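Local coordinates for possible substrate binding protein of ABC transporter system (PDB 3N0X), which probably binds a branched-chain amino acid or a related small ligand and delivers it to an ABC transporter, at residues 27-30 and 31-34; 65-69 and 70-74. All coordinates share one frame; numbering follows the deposited sequence.

Interaction 1. Residues 27-30 and 31-34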
loop_
_atom_site.group_PDB
_atom_site.type_symbol
_atom_site.label_atom_id
_atom_site.label_comp_id
_atom_site.label_asym_id
_atom_site.label_seq_id
_atom_site.Cartn_x
_atom_site.Cartn_y
_atom_site.Cartn_z
ATOM N N GLY A 27 -2.054 5.287 -13.760
ATOM C CA GLY A 27 -3.174 4.492 -13.219
ATOM C C GLY A 27 -4.443 5.301 -13.127
ATOM O O GLY A 27 -5.554 4.802 -13.437
ATOM N N LEU A 28 -4.332 6.544 -12.652
ATOM C CA LEU A 28 -5.495 7.425 -12.574
ATOM C C LEU A 28 -6.126 7.608 -13.979
ATOM O O LEU A 28 -7.354 7.460 -14.137
ATOM C CB LEU A 28 -5.094 8.786 -11.997
ATOM C CG LEU A 28 -6.212 9.837 -11.928
ATOM C CD1 LEU A 28 -7.398 9.382 -11.055
ATOM C CD2 LEU A 28 -5.617 11.218 -11.473
HETATM N N MSE A 29 -5.317 7.863 -15.001
HETATM C CA MSE A 29 -5.888 8.132 -16.320
HETATM C C MSE A 29 -6.484 6.892 -16.923
HETATM O O MSE A 29 -7.549 6.961 -17.511
HETATM C CB MSE A 29 -4.853 8.741 -17.260
HETATM C CG MSE A 29 -4.299 10.059 -16.764
HETATM SE SE MSE A 29 -5.577 11.346 -16.068
HETATM C CE MSE A 29 -6.427 11.809 -17.702
HETATM N N MSE A 30 -5.816 5.758 -16.761
HETATM C CA MSE A 30 -6.344 4.476 -17.261
HETATM C C MSE A 30 -7.614 4.058 -16.521
HETATM O O MSE A 30 -8.537 3.499 -17.128
HETATM C CB MSE A 30 -5.272 3.381 -17.180
HETATM C CG MSE A 30 -4.216 3.593 -18.222
HETATM SE SE MSE A 30 -2.893 2.186 -18.283
HETATM C CE MSE A 30 -4.000 0.830 -19.062
ATOM N N GLY A 31 -7.675 4.315 -15.212
ATOM C CA GLY A 31 -8.874 4.032 -14.472
ATOM C C GLY A 31 -10.089 4.862 -14.876
ATOM O O GLY A 31 -11.214 4.350 -14.943
ATOM N N LEU A 32 -9.853 6.152 -15.156
ATOM C CA LEU A 32 -10.933 7.023 -15.601
ATOM C C LEU A 32 -11.392 6.606 -17.017
ATOM O O LEU A 32 -12.588 6.635 -17.343
ATOM C CB LEU A 32 -10.483 8.488 -15.578
ATOM C CG LEU A 32 -10.191 9.094 -14.193
ATOM C CD1 LEU A 32 -9.560 10.492 -14.320
ATOM C CD2 LEU A 32 -11.508 9.188 -13.338
ATOM N N GLU A 33 -10.424 6.245 -17.850
ATOM C CA GLU A 33 -10.712 5.697 -19.175
ATOM C C GLU A 33 -11.610 4.436 -19.047
ATOM O O GLU A 33 -12.662 4.294 -19.701
ATOM C CB GLU A 33 -9.396 5.380 -19.891
ATOM C CG GLU A 33 -9.606 4.546 -21.170
ATOM C CD GLU A 33 -8.305 4.084 -21.804
ATOM O OE1 GLU A 33 -7.221 4.425 -21.265
ATOM O OE2 GLU A 33 -8.368 3.364 -22.839
ATOM N N TYR A 34 -11.194 3.504 -18.184
ATOM C CA TYR A 34 -11.968 2.264 -17.991
ATOM C C TYR A 34 -13.386 2.591 -17.517
ATOM O O TYR A 34 -14.380 2.054 -18.059
ATOM C CB TYR A 34 -11.263 1.342 -16.990
ATOM C CG TYR A 34 -12.002 0.049 -16.749
ATOM C CD1 TYR A 34 -12.942 -0.063 -15.733
ATOM C CD2 TYR A 34 -11.717 -1.063 -17.521
ATOM C CE1 TYR A 34 -13.642 -1.278 -15.543
ATOM C CE2 TYR A 34 -12.355 -2.246 -17.328
ATOM C CZ TYR A 34 -13.327 -2.356 -16.373
ATOM O OH TYR A 34 -13.932 -3.591 -16.248
#
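L28 and L32 stand one helical turn apart and point the same way, with their side chains side by side. Their CD1 methyls meet, L28 CD1 to L32 CD1, at 4.1 Å. L32 also leans back over the turn below it: its CG lies 3.3 Å from L28 O. This follows from its first torsion, which places CG beside the backbone N and anti to the carbonyl carbon (chi1 -66°). Selenomethionine M29 adds a looser apolar contact at the side of the pair, M29 SE to L32 CD1 at 4.4 Å.

On another side of the helix, E33 runs back along M30. Its CG is anti to the backbone N (chi1 169°), and the chain is extended beyond it. E33 OE1 thereby comes to 4.1 Å from M30 CA. The carboxylate finds its charged partner further away in the sequence, in a salt bridge from E33 OE2 to R276. M30, also a selenomethionine, touches L269 and E272 of helix 264-277.

Regular alpha-helical bonds hold these residues in place. G31 N gives to G27 O at 2.8 Å, and L32 N to L28 O at 3.0 Å. E33 N and Y34 N continue the ladder to M29 O and M30 O.

All eight residues belong to helix 18-35. L28 and L32 fill the seam between strand 45-53, where both touch V49, and helix 283-302, where both touch A292. M30, E33 and Y34 turn to helix 264-277, and the Y34 and W268 rings meet with their planes at about 50°.

Interaction 2. Residues 65-69 and 70-74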
loop_
_atom_site.group_PDB
_atom_site.type_symbol
_atom_site.label_atom_id
_atom_site.label_comp_id
_atom_site.label_asym_id
_atom_site.label_seq_id
_atom_site.Cartn_x
_atom_site.Cartn_y
_atom_site.Cartn_z
ATOM N N LEU A 65 -2.261 21.992 -2.947
ATOM C CA LEU A 65 -3.606 21.483 -2.709
ATOM C C LEU A 65 -4.605 22.620 -2.493
ATOM O O LEU A 65 -5.715 22.574 -2.996
ATOM C CB LEU A 65 -3.641 20.509 -1.529
ATOM C CG LEU A 65 -5.007 19.906 -1.184
ATOM C CD1 LEU A 65 -5.612 19.164 -2.407
ATOM C CD2 LEU A 65 -4.936 18.970 0.044
ATOM N N ALA A 66 -4.198 23.625 -1.719
ATOM C CA ALA A 66 -5.021 24.800 -1.543
ATOM C C ALA A 66 -5.308 25.464 -2.884
ATOM O O ALA A 66 -6.436 25.822 -3.194
ATOM C CB ALA A 66 -4.342 25.793 -0.578
ATOM N N GLU A 67 -4.268 25.602 -3.695
ATOM C CA GLU A 67 -4.440 26.168 -5.026
ATOM C C GLU A 67 -5.421 25.353 -5.879
ATOM O O GLU A 67 -6.242 25.903 -6.625
ATOM C CB GLU A 67 -3.086 26.271 -5.735
ATOM C CG GLU A 67 -3.177 26.968 -7.081
ATOM C CD GLU A 67 -1.812 27.217 -7.703
ATOM O OE1 GLU A 67 -1.257 26.280 -8.321
ATOM O OE2 GLU A 67 -1.320 28.364 -7.598
ATOM N N ALA A 68 -5.357 24.037 -5.757
ATOM C CA ALA A 68 -6.265 23.170 -6.494
ATOM C C ALA A 68 -7.709 23.419 -6.136
ATOM O O ALA A 68 -8.556 23.502 -7.014
ATOM C CB ALA A 68 -5.903 21.697 -6.275
ATOM N N TYR A 69 -7.995 23.486 -4.848
ATOM C CA TYR A 69 -9.342 23.719 -4.386
ATOM C C TYR A 69 -9.850 25.133 -4.645
ATOM O O TYR A 69 -11.026 25.330 -4.948
ATOM C CB TYR A 69 -9.418 23.445 -2.897
ATOM C CG TYR A 69 -9.277 21.987 -2.472
ATOM C CD1 TYR A 69 -9.877 20.932 -3.198
ATOM C CD2 TYR A 69 -8.608 21.664 -1.292
ATOM C CE1 TYR A 69 -9.760 19.619 -2.745
ATOM C CE2 TYR A 69 -8.493 20.390 -0.844
ATOM C CZ TYR A 69 -9.062 19.356 -1.558
ATOM O OH TYR A 69 -8.930 18.077 -1.082
ATOM N N GLN A 70 -8.971 26.107 -4.475
ATOM C CA GLN A 70 -9.383 27.518 -4.499
ATOM C C GLN A 70 -9.254 28.286 -5.814
ATOM O O GLN A 70 -10.017 29.221 -6.044
ATOM C CB GLN A 70 -8.519 28.319 -3.533
ATOM C CG GLN A 70 -8.804 27.943 -2.073
ATOM C CD GLN A 70 -7.750 28.428 -1.104
ATOM O OE1 GLN A 70 -6.903 29.245 -1.450
ATOM N NE2 GLN A 70 -7.797 27.920 0.122
ATOM N N ASP A 71 -8.221 27.995 -6.596
ATOM C CA ASP A 71 -7.995 28.660 -7.879
ATOM C C ASP A 71 -8.504 27.780 -9.021
ATOM O O ASP A 71 -9.185 28.258 -9.940
ATOM C CB ASP A 71 -6.511 28.938 -8.119
ATOM C CG ASP A 71 -5.963 30.006 -7.200
ATOM O OD1 ASP A 71 -6.323 30.006 -5.997
ATOM O OD2 ASP A 71 -5.185 30.861 -7.678
ATOM N N ASP A 72 -8.175 26.492 -8.968
ATOM C CA ASP A 72 -8.580 25.570 -10.033
ATOM C C ASP A 72 -10.007 25.104 -9.864
ATOM O O ASP A 72 -10.564 24.506 -10.773
ATOM C CB ASP A 72 -7.629 24.369 -10.082
ATOM C CG ASP A 72 -6.193 24.766 -10.353
ATOM O OD1 ASP A 72 -5.987 25.546 -11.291
ATOM O OD2 ASP A 72 -5.262 24.338 -9.642
ATOM N N GLY A 73 -10.602 25.317 -8.698
ATOM C CA GLY A 73 -11.973 24.885 -8.459
ATOM C C GLY A 73 -12.138 23.362 -8.476
ATOM O O GLY A 73 -13.231 22.850 -8.784
ATOM N N ALA A 74 -11.083 22.628 -8.117
ATOM C CA ALA A 74 -11.207 21.165 -8.061
ATOM C C ALA A 74 -12.338 20.727 -7.147
ATOM O O ALA A 74 -12.534 21.268 -6.045
ATOM C CB ALA A 74 -9.874 20.549 -7.616
#
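The backbone bonds lengthen from four residues to five and six as the chain leaves the helix: Q70 N still reaches A66 O at 2.9 Å, E67 O takes both D71 N and D72 N, and A74 N closes back on A68 O at 2.9 Å. D72 N approaches E67 O nearly along the C=O axis, while D71 N comes in tilted from the carbonyl plane. G73 is the first residue to leave helical phi/psi. Its phi is positive (66°), a conformation that favours glycine.

Helix 58-70 is the crossover of a beta-alpha-beta unit from strand 45-53 to strand 76-79. Both strands run parallel to strand 5-11, which lies between them. The A68 and A74 methyls meet across the turn, CB to CB at 4.3 Å, and both touch A8 of strand 5-11. A74 O lies at the edge of the Y69 ring, 3.9 Å from Y69 CD1. K98 NZ donates to both A74 O and Y69 O.

On the outer side, D72 has CG beside its backbone N and anti to the carbonyl carbon (chi1 -60°). This turns the carboxylate back over the last helical turn, with D72 OD2 at 3.5 Å from A68 CA. K52 forms salt bridges with both D72 OD2 and E67 OE1, and so probably eases the repulsion between these acids. An alanine in place of D72 would probably leave K52 with E67 but without its second carboxylate mate. In the conformer given, the extended Q70 chain passes alongside A66 O, and its NE2 hydrogen-bonds to N96 of helix 83-96.

Overall arrangement
Interaction 1 comes first along the chain, within helix 18-35. Interaction 2 follows at the end of helix 58-70. Their centres are 22 Å apart, and their nearest atoms are about 11 Å apart without touching. Both pack on the mixed sheet that includes strands 5-11, 45-53 and 76-79. Helix 18-35 follows strand 5-11, and helix 58-70 links strand 45-53 to strand 76-79. Strand 45-53 is shared: interaction 1 lies against I47 and V49, and interaction 2 pairs its acids with K52. The two helices that carry these contacts thus both pack on one sheet of the alpha/beta periplasmic binding protein fold.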